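Local coordinates for manganese-containing pseudocatalase (Thermus thermophilus, PDB 2V8T), which probably breaks hydrogen peroxide down to water and oxygen, as manganese catalases do, at a site holding two manganese ions in each subunit, at residues Met41-Gln46 against Leu149-Leu154; Leu154-Arg159 against Val187-Tyr192; Ala158-Leu163 against Pro209-Asp214; Leu182-Val187 against Asn232-Ser237. All blocks are in the same frame, centred on the assembly; numbering follows the deposited sequence.

Interaction 1 (Met41-Gln46 against Leu149-Leu154); sequences MNYMYQ and LHNFFL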
# COMPACT_ATOMS: atom_id res chain seq x y z
N MET A 41 -5.41 -9.99 -15.70
CA MET A 41 -4.29 -9.11 -15.96
C MET A 41 -2.99 -9.87 -16.12
O MET A 41 -2.10 -9.44 -16.88
CB MET A 41 -4.22 -8.08 -14.83
CG MET A 41 -5.41 -7.08 -14.84
SD MET A 41 -5.21 -5.81 -16.14
CE MET A 41 -6.89 -5.22 -16.45
N ASN A 42 -2.84 -11.02 -15.44
CA ASN A 42 -1.70 -11.87 -15.70
C ASN A 42 -1.63 -12.25 -17.19
O ASN A 42 -0.61 -12.10 -17.84
CB ASN A 42 -1.75 -13.17 -14.84
CG ASN A 42 -1.06 -12.93 -13.51
OD1 ASN A 42 0.14 -13.06 -13.45
ND2 ASN A 42 -1.80 -12.56 -12.48
N TYR A 43 -2.76 -12.80 -17.69
CA TYR A 43 -2.70 -13.30 -19.08
C TYR A 43 -2.65 -12.16 -20.05
O TYR A 43 -2.00 -12.27 -21.12
CB TYR A 43 -3.87 -14.23 -19.33
CG TYR A 43 -4.03 -15.30 -18.30
CD1 TYR A 43 -2.99 -15.80 -17.49
CD2 TYR A 43 -5.29 -15.85 -18.08
CE1 TYR A 43 -3.22 -16.70 -16.49
CE2 TYR A 43 -5.55 -16.79 -17.10
CZ TYR A 43 -4.48 -17.21 -16.28
OH TYR A 43 -4.67 -18.09 -15.26
N MET A 44 -3.30 -11.05 -19.75
CA MET A 44 -3.27 -9.90 -20.64
C MET A 44 -1.84 -9.42 -20.79
O MET A 44 -1.33 -9.25 -21.91
CB MET A 44 -4.17 -8.81 -20.14
CG MET A 44 -4.46 -7.78 -21.10
SD MET A 44 -5.33 -8.31 -22.59
CE MET A 44 -6.66 -8.60 -22.04
N TYR A 45 -1.15 -9.12 -19.67
CA TYR A 45 0.21 -8.61 -19.77
C TYR A 45 1.16 -9.64 -20.33
O TYR A 45 2.04 -9.30 -21.12
CB TYR A 45 0.68 -8.02 -18.44
CG TYR A 45 0.14 -6.63 -18.25
CD1 TYR A 45 0.87 -5.51 -18.62
CD2 TYR A 45 -1.13 -6.38 -17.78
CE1 TYR A 45 0.35 -4.26 -18.52
CE2 TYR A 45 -1.69 -5.12 -17.67
CZ TYR A 45 -0.90 -4.05 -18.06
OH TYR A 45 -1.39 -2.75 -17.95
N GLN A 46 1.01 -10.93 -19.94
CA GLN A 46 1.86 -11.93 -20.57
C GLN A 46 1.68 -11.92 -22.08
O GLN A 46 2.63 -12.08 -22.85
CB GLN A 46 1.57 -13.34 -20.02
CG GLN A 46 2.06 -13.51 -18.59
CD GLN A 46 1.51 -14.77 -17.98
OE1 GLN A 46 0.99 -15.62 -18.71
NE2 GLN A 46 1.60 -14.93 -16.67
N LEU A 149 3.86 -22.27 -15.64
CA LEU A 149 3.82 -22.89 -14.33
C LEU A 149 3.03 -22.00 -13.35
O LEU A 149 2.16 -22.46 -12.62
CB LEU A 149 5.25 -23.16 -13.86
CG LEU A 149 5.36 -23.72 -12.46
CD1 LEU A 149 4.69 -25.08 -12.29
CD2 LEU A 149 6.86 -23.80 -12.05
N HIS A 150 3.38 -20.70 -13.36
CA HIS A 150 2.64 -19.76 -12.55
C HIS A 150 1.15 -19.81 -12.87
O HIS A 150 0.32 -19.78 -11.96
CB HIS A 150 3.17 -18.32 -12.86
CG HIS A 150 2.31 -17.26 -12.27
ND1 HIS A 150 1.24 -16.73 -12.96
CD2 HIS A 150 2.25 -16.69 -11.05
CE1 HIS A 150 0.61 -15.87 -12.15
NE2 HIS A 150 1.20 -15.81 -10.98
N ASN A 151 0.80 -19.83 -14.16
CA ASN A 151 -0.61 -19.75 -14.55
C ASN A 151 -1.39 -21.00 -14.15
O ASN A 151 -2.56 -20.92 -13.77
CB ASN A 151 -0.74 -19.56 -16.04
CG ASN A 151 -0.17 -18.21 -16.51
OD1 ASN A 151 0.12 -17.32 -15.70
ND2 ASN A 151 -0.05 -18.06 -17.83
N PHE A 152 -0.74 -22.16 -14.22
CA PHE A 152 -1.38 -23.41 -13.74
C PHE A 152 -1.72 -23.27 -12.26
O PHE A 152 -2.83 -23.54 -11.82
CB PHE A 152 -0.41 -24.56 -14.03
CG PHE A 152 -0.95 -25.91 -13.60
CD1 PHE A 152 -1.77 -26.65 -14.43
CD2 PHE A 152 -0.63 -26.43 -12.37
CE1 PHE A 152 -2.26 -27.89 -14.04
CE2 PHE A 152 -1.11 -27.67 -11.97
CZ PHE A 152 -1.90 -28.40 -12.82
N PHE A 153 -0.70 -22.84 -11.47
CA PHE A 153 -0.92 -22.56 -10.04
C PHE A 153 -2.05 -21.54 -9.84
O PHE A 153 -2.92 -21.72 -9.00
CB PHE A 153 0.39 -22.08 -9.41
CG PHE A 153 0.17 -21.48 -8.05
CD1 PHE A 153 -0.19 -22.28 -6.96
CD2 PHE A 153 0.22 -20.12 -7.86
CE1 PHE A 153 -0.52 -21.71 -5.74
CE2 PHE A 153 -0.07 -19.58 -6.60
CZ PHE A 153 -0.47 -20.40 -5.55
N LEU A 154 -2.00 -20.43 -10.61
CA LEU A 154 -2.97 -19.36 -10.43
C LEU A 154 -4.38 -19.90 -10.59
O LEU A 154 -5.29 -19.55 -9.84
CB LEU A 154 -2.79 -18.24 -11.44
CG LEU A 154 -2.96 -16.77 -11.09
CD1 LEU A 154 -3.07 -15.95 -12.43
CD2 LEU A 154 -3.94 -16.49 -9.96
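Two buried amides meet tip to tip and satisfy each other. Gln46, extended beyond CG, presents its end group to Asn151, and the two amide planes lie only 11° apart, so the two amides form a nearly coplanar, cyclic pair of hydrogen bonds. Asn151 ND2 gives a nearly straight bond (173°) of 2.8 Å to a lone pair of Gln46 OE1. The return bond, from Gln46 NE2 to a lone pair of Asn151 OD1, is 3.0 Å long. Asn151 OD1 accepts a second time, from His150 ND1 at 3.0 Å; the bond lies in the imidazole plane, which fixes the turn of the ring and places a proton on ND1. Gln46 NE2 also bonds to the carbonyl of Phe139, whose ring stacks on His150.

The amide of Asn42 is satisfied outside the pair of segments: OD1 accepts from Phe139 N, while ND2 serves the carbonyls of Ser38 and Tyr137. His150 nevertheless comes close, its CE1 lying 3.1 Å from Asn42 OD1, and Leu154 CD1 rests 3.6 Å from Asn42 ND2. Tyr43 brings CE1 to 3.4 Å from Asn151 CG, with ring and amide planes 66° apart, and its hydroxyl reaches the metal ligand Glu155.

The helices carrying these groups run antiparallel, their axes 11.4 Å apart, in a ferritin-like four-helix bundle. Tyr43 and Gln46 also pack on helix 57-85, Asn151 and Phe152 touch helix 172-200, and His150 and Phe153 meet rings of the second subunit.

Interaction 2 (Leu154-Arg159 against Val187-Tyr192); sequences LEVAAR and VHAAAY. With MN (manganese (II) ion), chain D.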
# COMPACT_ATOMS: atom_id res chain seq x y z
N LEU A 154 -2.00 -20.43 -10.61
CA LEU A 154 -2.97 -19.36 -10.43
C LEU A 154 -4.38 -19.90 -10.59
O LEU A 154 -5.29 -19.55 -9.84
CB LEU A 154 -2.79 -18.24 -11.44
CG LEU A 154 -2.96 -16.77 -11.09
CD1 LEU A 154 -3.07 -15.95 -12.43
CD2 LEU A 154 -3.94 -16.49 -9.96
N GLU A 155 -4.63 -20.73 -11.63
CA GLU A 155 -5.94 -21.25 -11.83
C GLU A 155 -6.42 -22.12 -10.70
O GLU A 155 -7.60 -22.06 -10.32
CB GLU A 155 -6.07 -21.99 -13.18
CG GLU A 155 -5.99 -21.06 -14.38
CD GLU A 155 -7.23 -20.21 -14.65
OE1 GLU A 155 -8.36 -20.59 -14.29
OE2 GLU A 155 -7.10 -19.16 -15.36
N VAL A 156 -5.55 -22.99 -10.15
CA VAL A 156 -6.01 -23.86 -9.07
C VAL A 156 -6.13 -23.10 -7.73
O VAL A 156 -6.99 -23.44 -6.91
CB VAL A 156 -5.22 -25.16 -8.98
CG1 VAL A 156 -5.46 -26.01 -10.23
CG2 VAL A 156 -3.74 -24.97 -8.72
N ALA A 157 -5.31 -22.08 -7.51
CA ALA A 157 -5.48 -21.21 -6.34
C ALA A 157 -6.82 -20.44 -6.46
O ALA A 157 -7.60 -20.37 -5.51
CB ALA A 157 -4.31 -20.26 -6.22
N ALA A 158 -7.09 -19.90 -7.64
CA ALA A 158 -8.36 -19.22 -7.89
C ALA A 158 -9.53 -20.17 -7.68
O ALA A 158 -10.56 -19.79 -7.11
CB ALA A 158 -8.39 -18.63 -9.29
N ARG A 159 -9.40 -21.41 -8.14
CA ARG A 159 -10.45 -22.41 -7.94
C ARG A 159 -10.71 -22.63 -6.46
O ARG A 159 -11.85 -22.75 -6.01
CB ARG A 159 -10.05 -23.73 -8.59
CG ARG A 159 -11.15 -24.77 -8.52
CD ARG A 159 -10.65 -26.15 -8.69
NE ARG A 159 -11.74 -27.12 -8.77
CZ ARG A 159 -11.77 -28.27 -8.13
NH1 ARG A 159 -10.78 -28.66 -7.37
NH2 ARG A 159 -12.85 -29.04 -8.22
N VAL A 187 -11.08 -25.82 -17.27
CA VAL A 187 -10.59 -25.78 -18.64
C VAL A 187 -9.24 -25.05 -18.69
O VAL A 187 -8.30 -25.53 -19.32
CB VAL A 187 -11.62 -25.09 -19.57
CG1 VAL A 187 -11.02 -24.78 -20.93
CG2 VAL A 187 -12.85 -26.00 -19.69
N HIS A 188 -9.15 -23.88 -18.03
CA HIS A 188 -7.90 -23.13 -18.12
C HIS A 188 -6.75 -23.89 -17.47
O HIS A 188 -5.64 -23.91 -18.01
CB HIS A 188 -8.08 -21.75 -17.47
CG HIS A 188 -9.08 -20.91 -18.17
ND1 HIS A 188 -9.55 -19.76 -17.57
CD2 HIS A 188 -9.70 -21.08 -19.37
CE1 HIS A 188 -10.43 -19.25 -18.44
NE2 HIS A 188 -10.55 -20.01 -19.52
N ALA A 189 -6.97 -24.48 -16.28
CA ALA A 189 -5.92 -25.27 -15.65
C ALA A 189 -5.50 -26.43 -16.54
O ALA A 189 -4.32 -26.74 -16.69
CB ALA A 189 -6.35 -25.78 -14.29
N ALA A 190 -6.49 -27.10 -17.13
CA ALA A 190 -6.17 -28.21 -18.05
C ALA A 190 -5.37 -27.72 -19.24
O ALA A 190 -4.45 -28.42 -19.70
CB ALA A 190 -7.49 -28.88 -18.51
N ALA A 191 -5.72 -26.55 -19.79
CA ALA A 191 -5.06 -26.04 -20.96
C ALA A 191 -3.60 -25.68 -20.64
O ALA A 191 -2.68 -26.01 -21.39
CB ALA A 191 -5.80 -24.83 -21.53
N TYR A 192 -3.39 -24.97 -19.52
CA TYR A 192 -2.01 -24.67 -19.13
C TYR A 192 -1.23 -25.93 -18.77
O TYR A 192 -0.03 -26.03 -19.06
CB TYR A 192 -1.99 -23.65 -17.98
CG TYR A 192 -2.52 -22.28 -18.39
CD1 TYR A 192 -2.14 -21.68 -19.59
CD2 TYR A 192 -3.41 -21.58 -17.58
CE1 TYR A 192 -2.59 -20.41 -19.93
CE2 TYR A 192 -3.87 -20.32 -17.93
CZ TYR A 192 -3.45 -19.73 -19.11
OH TYR A 192 -3.88 -18.50 -19.53
MN MN D . -9.26 -18.75 -15.61
O HOH W 1 -9.85 -17.11 -14.30
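One manganese ion of the dimanganese centre is held between two bundle helices here, each supplying one ligand residue. Glu155 chelates it with both carboxylate oxygens, OE1 at 2.4 Å and OE2 at 2.2 Å from the metal, and His188 binds through ND1 at 2.2 Å. Water 1 is a further ligand, and Glu70 from helix 57-85 is the third protein residue on this ion.

A bend at chi2 (-74°) turns the carboxylate of Glu155 to the metal, where its plane stands almost perpendicular (89°) to the imidazole. Glu155 CD lies at the ring's edge, in its plane, and 3.3 Å from His188 CB. The two ligands are tied by the metal and not by a bond of their own.

Carboxylates and histidines projecting from antiparallel helices into the bundle interior are the hallmark of ferritin-like dimetal sites. The close spacing of this pair, with axes 9.1 Å apart, goes with a small residue at the crossing: Ala189 CB touches Glu155 CB at 4.0 Å and Val156 CG1 at 4.2 Å. Tyr192 meets Glu155 CG with the edge of its ring.

Second-shell residues orient both ligands. Tyr43 is hydrogen-bonded to Glu155 OE2, which probably draws charge from that oxygen, and His188 NE2 bonds to Glu69 OE1, a contact expected to make the imidazole a stronger metal donor.

Interaction 3 (Ala158-Leu163 against Pro209-Asp214); sequences ARTHKL and PIPKID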
# COMPACT_ATOMS: atom_id res chain seq x y z
N ALA A 158 -7.09 -19.90 -7.64
CA ALA A 158 -8.36 -19.22 -7.89
C ALA A 158 -9.53 -20.17 -7.68
O ALA A 158 -10.56 -19.79 -7.11
CB ALA A 158 -8.39 -18.63 -9.29
N ARG A 159 -9.40 -21.41 -8.14
CA ARG A 159 -10.45 -22.41 -7.94
C ARG A 159 -10.71 -22.63 -6.46
O ARG A 159 -11.85 -22.75 -6.01
CB ARG A 159 -10.05 -23.73 -8.59
CG ARG A 159 -11.15 -24.77 -8.52
CD ARG A 159 -10.65 -26.15 -8.69
NE ARG A 159 -11.74 -27.12 -8.77
CZ ARG A 159 -11.77 -28.27 -8.13
NH1 ARG A 159 -10.78 -28.66 -7.37
NH2 ARG A 159 -12.85 -29.04 -8.22
N THR A 160 -9.62 -22.73 -5.68
CA THR A 160 -9.73 -22.95 -4.25
C THR A 160 -10.54 -21.81 -3.59
O THR A 160 -11.41 -22.04 -2.75
CB THR A 160 -8.31 -23.09 -3.63
OG1 THR A 160 -7.67 -24.20 -4.24
CG2 THR A 160 -8.40 -23.35 -2.17
N HIS A 161 -10.23 -20.56 -3.98
CA HIS A 161 -10.99 -19.43 -3.46
C HIS A 161 -12.46 -19.50 -3.87
O HIS A 161 -13.35 -19.21 -3.07
CB HIS A 161 -10.38 -18.10 -3.86
CG HIS A 161 -9.10 -17.78 -3.15
ND1 HIS A 161 -8.22 -18.66 -2.56
CD2 HIS A 161 -8.65 -16.53 -2.95
CE1 HIS A 161 -7.22 -17.88 -2.03
NE2 HIS A 161 -7.53 -16.61 -2.24
N LYS A 162 -12.72 -19.86 -5.13
CA LYS A 162 -14.12 -19.98 -5.57
C LYS A 162 -14.87 -21.02 -4.75
O LYS A 162 -16.02 -20.80 -4.38
CB LYS A 162 -14.21 -20.24 -7.08
CG LYS A 162 -13.76 -19.04 -7.91
CD LYS A 162 -14.40 -18.93 -9.25
CE LYS A 162 -13.97 -17.72 -10.06
NZ LYS A 162 -12.51 -17.68 -10.44
N LEU A 163 -14.24 -22.18 -4.52
CA LEU A 163 -14.87 -23.23 -3.72
C LEU A 163 -15.20 -22.73 -2.31
O LEU A 163 -16.27 -23.00 -1.77
CB LEU A 163 -13.97 -24.45 -3.63
CG LEU A 163 -13.86 -25.27 -4.93
CD1 LEU A 163 -12.64 -26.19 -4.84
CD2 LEU A 163 -15.11 -26.09 -5.17
N PRO A 209 -7.70 -33.03 -9.89
CA PRO A 209 -8.02 -31.67 -9.44
C PRO A 209 -7.19 -31.29 -8.18
O PRO A 209 -6.79 -32.14 -7.39
CB PRO A 209 -9.50 -31.76 -9.12
CG PRO A 209 -9.67 -33.18 -8.60
CD PRO A 209 -8.75 -33.99 -9.48
N ILE A 210 -7.05 -29.98 -8.02
CA ILE A 210 -6.54 -29.34 -6.82
C ILE A 210 -7.59 -28.30 -6.40
O ILE A 210 -7.98 -27.49 -7.23
CB ILE A 210 -5.20 -28.64 -7.07
CG1 ILE A 210 -4.14 -29.65 -7.49
CG2 ILE A 210 -4.77 -27.87 -5.83
CD1 ILE A 210 -2.89 -28.99 -8.10
N PRO A 211 -8.01 -28.27 -5.12
CA PRO A 211 -7.88 -29.34 -4.15
C PRO A 211 -8.50 -30.64 -4.68
O PRO A 211 -9.14 -30.64 -5.75
CB PRO A 211 -8.72 -28.83 -2.95
CG PRO A 211 -8.80 -27.33 -3.17
CD PRO A 211 -8.91 -27.20 -4.65
N LYS A 212 -8.30 -31.73 -3.94
CA LYS A 212 -8.73 -33.05 -4.41
C LYS A 212 -10.20 -33.25 -4.11
O LYS A 212 -10.64 -34.02 -3.22
CB LYS A 212 -7.83 -34.14 -3.86
CG LYS A 212 -8.04 -35.48 -4.52
CD LYS A 212 -7.64 -35.51 -6.02
CE LYS A 212 -6.16 -35.39 -6.29
NZ LYS A 212 -5.41 -36.31 -5.56
N ILE A 213 -11.02 -32.52 -4.86
CA ILE A 213 -12.47 -32.55 -4.82
C ILE A 213 -12.89 -32.33 -6.26
O ILE A 213 -12.34 -31.47 -6.97
CB ILE A 213 -13.09 -31.49 -3.89
CG1 ILE A 213 -14.60 -31.65 -3.85
CG2 ILE A 213 -12.61 -30.04 -4.21
CD1 ILE A 213 -15.31 -30.74 -2.84
N ASP A 214 -13.84 -33.13 -6.73
CA ASP A 214 -14.31 -33.03 -8.10
C ASP A 214 -15.38 -31.92 -8.22
O ASP A 214 -16.25 -31.79 -7.36
CB ASP A 214 -14.85 -34.35 -8.61
CG ASP A 214 -13.81 -35.40 -8.62
OD1 ASP A 214 -12.63 -35.15 -8.89
OD2 ASP A 214 -14.23 -36.57 -8.42
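Arg159 reaches out with its chain extended from CG to NE, CG anti to the backbone N (chi1 -175°), and drives its guanidinium edge-on into a group of three backbone carbonyls, those of Ile210, Pro211 and Ile213. Two nitrogens converge end-on upon Ile213 O, which lies 3.2 Å from Arg159 NH1 and 2.8 Å from Arg159 NH2. Arg159 NH1 also bonds to Ile210 O at 3.0 Å, approaching from above that carbonyl's plane, and makes a weak bond to Pro211 O. All three oxygens lie close to the guanidinium plane, which locks the rotation of the group, and NH2 has an additional partner in Asn215 OD1.

Over one face of the guanidinium, above its centre, sits Leu163 CD1. The same methyl meets two side chains tip to tip, Pro211 CD and Ile213 CG2, each 3.9 Å away from Leu163 CD1.

The segment thus caught is an irregular turn of the connection that follows helix 172-200, with cis peptide bonds before both Pro209 and Pro211 and an inverse gamma turn centred on Lys212. Its carbonyls curl around the arginine, and it packs against helix 144-166 of the ferritin-like bundle.

Thr160 crosses Pro211 obliquely, Thr160 OG1 standing 3.3 Å from Pro211 CD, while its hydroxyl is bonded to the carbonyl of Val156 in its own helix. Phe281 of the fourth subunit covers Leu163 and Pro211, and Phe285 of that subunit packs on Ile213.

Interaction 4 (Leu182-Val187 against Asn232-Ser237); sequences LVRGGV and NLYRFS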
# COMPACT_ATOMS: atom_id res chain seq x y z
N LEU A 182 -16.06 -22.44 -11.92
CA LEU A 182 -15.29 -23.65 -11.56
C LEU A 182 -15.03 -24.48 -12.81
O LEU A 182 -13.94 -25.04 -13.00
CB LEU A 182 -16.04 -24.48 -10.53
CG LEU A 182 -16.07 -23.91 -9.12
CD1 LEU A 182 -17.05 -24.69 -8.27
CD2 LEU A 182 -14.66 -23.90 -8.50
N VAL A 183 -16.04 -24.60 -13.67
CA VAL A 183 -15.87 -25.37 -14.91
C VAL A 183 -14.90 -24.67 -15.85
O VAL A 183 -13.98 -25.29 -16.40
CB VAL A 183 -17.24 -25.66 -15.54
CG1 VAL A 183 -17.03 -26.34 -16.91
CG2 VAL A 183 -18.05 -26.54 -14.60
N ARG A 184 -15.06 -23.34 -16.02
CA ARG A 184 -14.13 -22.62 -16.89
C ARG A 184 -12.71 -22.66 -16.36
O ARG A 184 -11.75 -22.80 -17.12
CB ARG A 184 -14.58 -21.17 -17.09
CG ARG A 184 -15.99 -21.02 -17.69
CD ARG A 184 -16.22 -21.88 -18.92
NE ARG A 184 -15.22 -21.57 -19.94
CZ ARG A 184 -14.84 -22.40 -20.90
NH1 ARG A 184 -15.38 -23.61 -21.03
NH2 ARG A 184 -13.88 -22.01 -21.74
N GLY A 185 -12.55 -22.56 -15.02
CA GLY A 185 -11.20 -22.62 -14.45
C GLY A 185 -10.60 -23.98 -14.59
O GLY A 185 -9.38 -24.14 -14.70
N GLY A 186 -11.44 -25.03 -14.60
CA GLY A 186 -10.95 -26.35 -14.90
C GLY A 186 -10.41 -26.44 -16.30
O GLY A 186 -9.35 -27.08 -16.55
N VAL A 187 -11.08 -25.82 -17.27
CA VAL A 187 -10.59 -25.78 -18.64
C VAL A 187 -9.24 -25.05 -18.69
O VAL A 187 -8.30 -25.53 -19.32
CB VAL A 187 -11.62 -25.09 -19.57
CG1 VAL A 187 -11.02 -24.78 -20.93
CG2 VAL A 187 -12.85 -26.00 -19.69
N ASN A 232 -14.94 -27.29 -23.60
CA ASN A 232 -14.93 -26.22 -24.59
C ASN A 232 -13.90 -25.16 -24.31
O ASN A 232 -13.91 -24.52 -23.24
CB ASN A 232 -16.31 -25.54 -24.59
CG ASN A 232 -17.42 -26.45 -25.03
OD1 ASN A 232 -17.17 -27.52 -25.60
ND2 ASN A 232 -18.66 -26.03 -24.75
N LEU A 233 -13.04 -24.90 -25.28
CA LEU A 233 -12.19 -23.71 -25.29
C LEU A 233 -12.73 -22.85 -26.41
O LEU A 233 -12.60 -23.20 -27.60
CB LEU A 233 -10.72 -24.05 -25.48
CG LEU A 233 -9.76 -22.90 -25.25
CD1 LEU A 233 -9.72 -22.46 -23.77
CD2 LEU A 233 -8.36 -23.28 -25.70
N TYR A 234 -13.42 -21.77 -26.08
CA TYR A 234 -14.00 -20.86 -27.07
C TYR A 234 -12.91 -19.96 -27.62
O TYR A 234 -12.11 -19.40 -26.85
CB TYR A 234 -15.08 -20.00 -26.44
CG TYR A 234 -16.21 -20.78 -25.80
CD1 TYR A 234 -16.19 -21.11 -24.45
CD2 TYR A 234 -17.29 -21.22 -26.54
CE1 TYR A 234 -17.19 -21.86 -23.87
CE2 TYR A 234 -18.29 -21.96 -25.99
CZ TYR A 234 -18.25 -22.33 -24.66
OH TYR A 234 -19.23 -23.10 -24.07
N ARG A 235 -12.94 -19.75 -28.93
CA ARG A 235 -12.05 -18.84 -29.62
C ARG A 235 -12.73 -17.47 -29.65
O ARG A 235 -13.63 -17.22 -30.48
CB ARG A 235 -11.73 -19.36 -31.03
CG ARG A 235 -10.68 -18.53 -31.73
CD ARG A 235 -10.37 -19.05 -33.16
NE ARG A 235 -11.47 -18.85 -34.09
CZ ARG A 235 -11.70 -17.69 -34.75
NH1 ARG A 235 -10.82 -16.71 -34.73
NH2 ARG A 235 -12.82 -17.55 -35.45
N PHE A 236 -12.33 -16.58 -28.74
CA PHE A 236 -12.95 -15.28 -28.55
C PHE A 236 -12.30 -14.25 -29.51
O PHE A 236 -11.70 -13.28 -29.09
CB PHE A 236 -12.82 -14.80 -27.11
CG PHE A 236 -13.73 -15.49 -26.13
CD1 PHE A 236 -15.01 -14.97 -25.90
CD2 PHE A 236 -13.34 -16.60 -25.36
CE1 PHE A 236 -15.87 -15.53 -24.96
CE2 PHE A 236 -14.20 -17.15 -24.45
CZ PHE A 236 -15.45 -16.63 -24.22
N SER A 237 -12.46 -14.47 -30.81
CA SER A 237 -11.84 -13.61 -31.81
C SER A 237 -12.54 -13.77 -33.15
O SER A 237 -12.87 -14.91 -33.51
CB SER A 237 -10.37 -14.01 -32.02
OG SER A 237 -9.75 -13.26 -33.05
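Asn232 O is gripped twice by a single guanidinium. Arg184 NH1 lies 2.8 Å and Arg184 NH2 2.9 Å from Asn232 O, and both bonds are bent, because the two N-H groups share one oxygen lying between them. The oxygen lies exactly in the guanidinium plane, and the nitrogens in turn lie in the plane of the carbonyl.

Bends at chi2 and chi3 curve the arginine chain, and the guanidinium lies between two side chains. Val187 CB lies over one face, toward the rim. Tyr234 CE1 comes over the opposite face, 3.7 Å above the plane of the Arg184 guanidinium, but the phenol ring is tilted 58° to that plane and offers its edge to NH2, so the two groups are not stacked. The ring is steadied at its far end by Asn232 ND2, which donates to Tyr234 OH at 3.1 Å.

This contact lays a short parallel pair of strands, 232-235 and 260-263, across bundle helix 172-200: helix and strand axes cross at -83°. Val187 completes the apolar side, its CG1 meeting Leu233 CD1 at 3.9 Å, and Trp248 packs on both residues.

Arg184 NE forms a salt bridge with Glu69 OE2, the residue whose other oxygen receives His188 NE2, so the arginine stands in the outer shell of the dimanganese centre and probably offsets the negative charge of the Glu69 carboxylate. Beyond the strand, Phe236 centres an inverse gamma turn and packs on Phe2 of the third subunit; Ser237 is a predicted calcium ligand.

From the N terminus, interaction 1 comes first, joining helix 36-49 to helix 144-166 across a span that contains helix 57-85; it closes before the others open. Helix 144-166 then carries interactions 2 and 3 from overlapping stretches: the first closes the turn into helix 172-200, the second reaches past that helix to the following loop. Interaction 4 starts within both spans and ends beyond them at strand 232-235, so it crosses each. Interactions 1 and 2 share Leu154 and touch through Tyr43 and Glu155; Leu182 of interaction 4 packs on Arg159 and Leu163. Together they tie three bundle helices, the later loop and the small parallel sheet around the manganese centre.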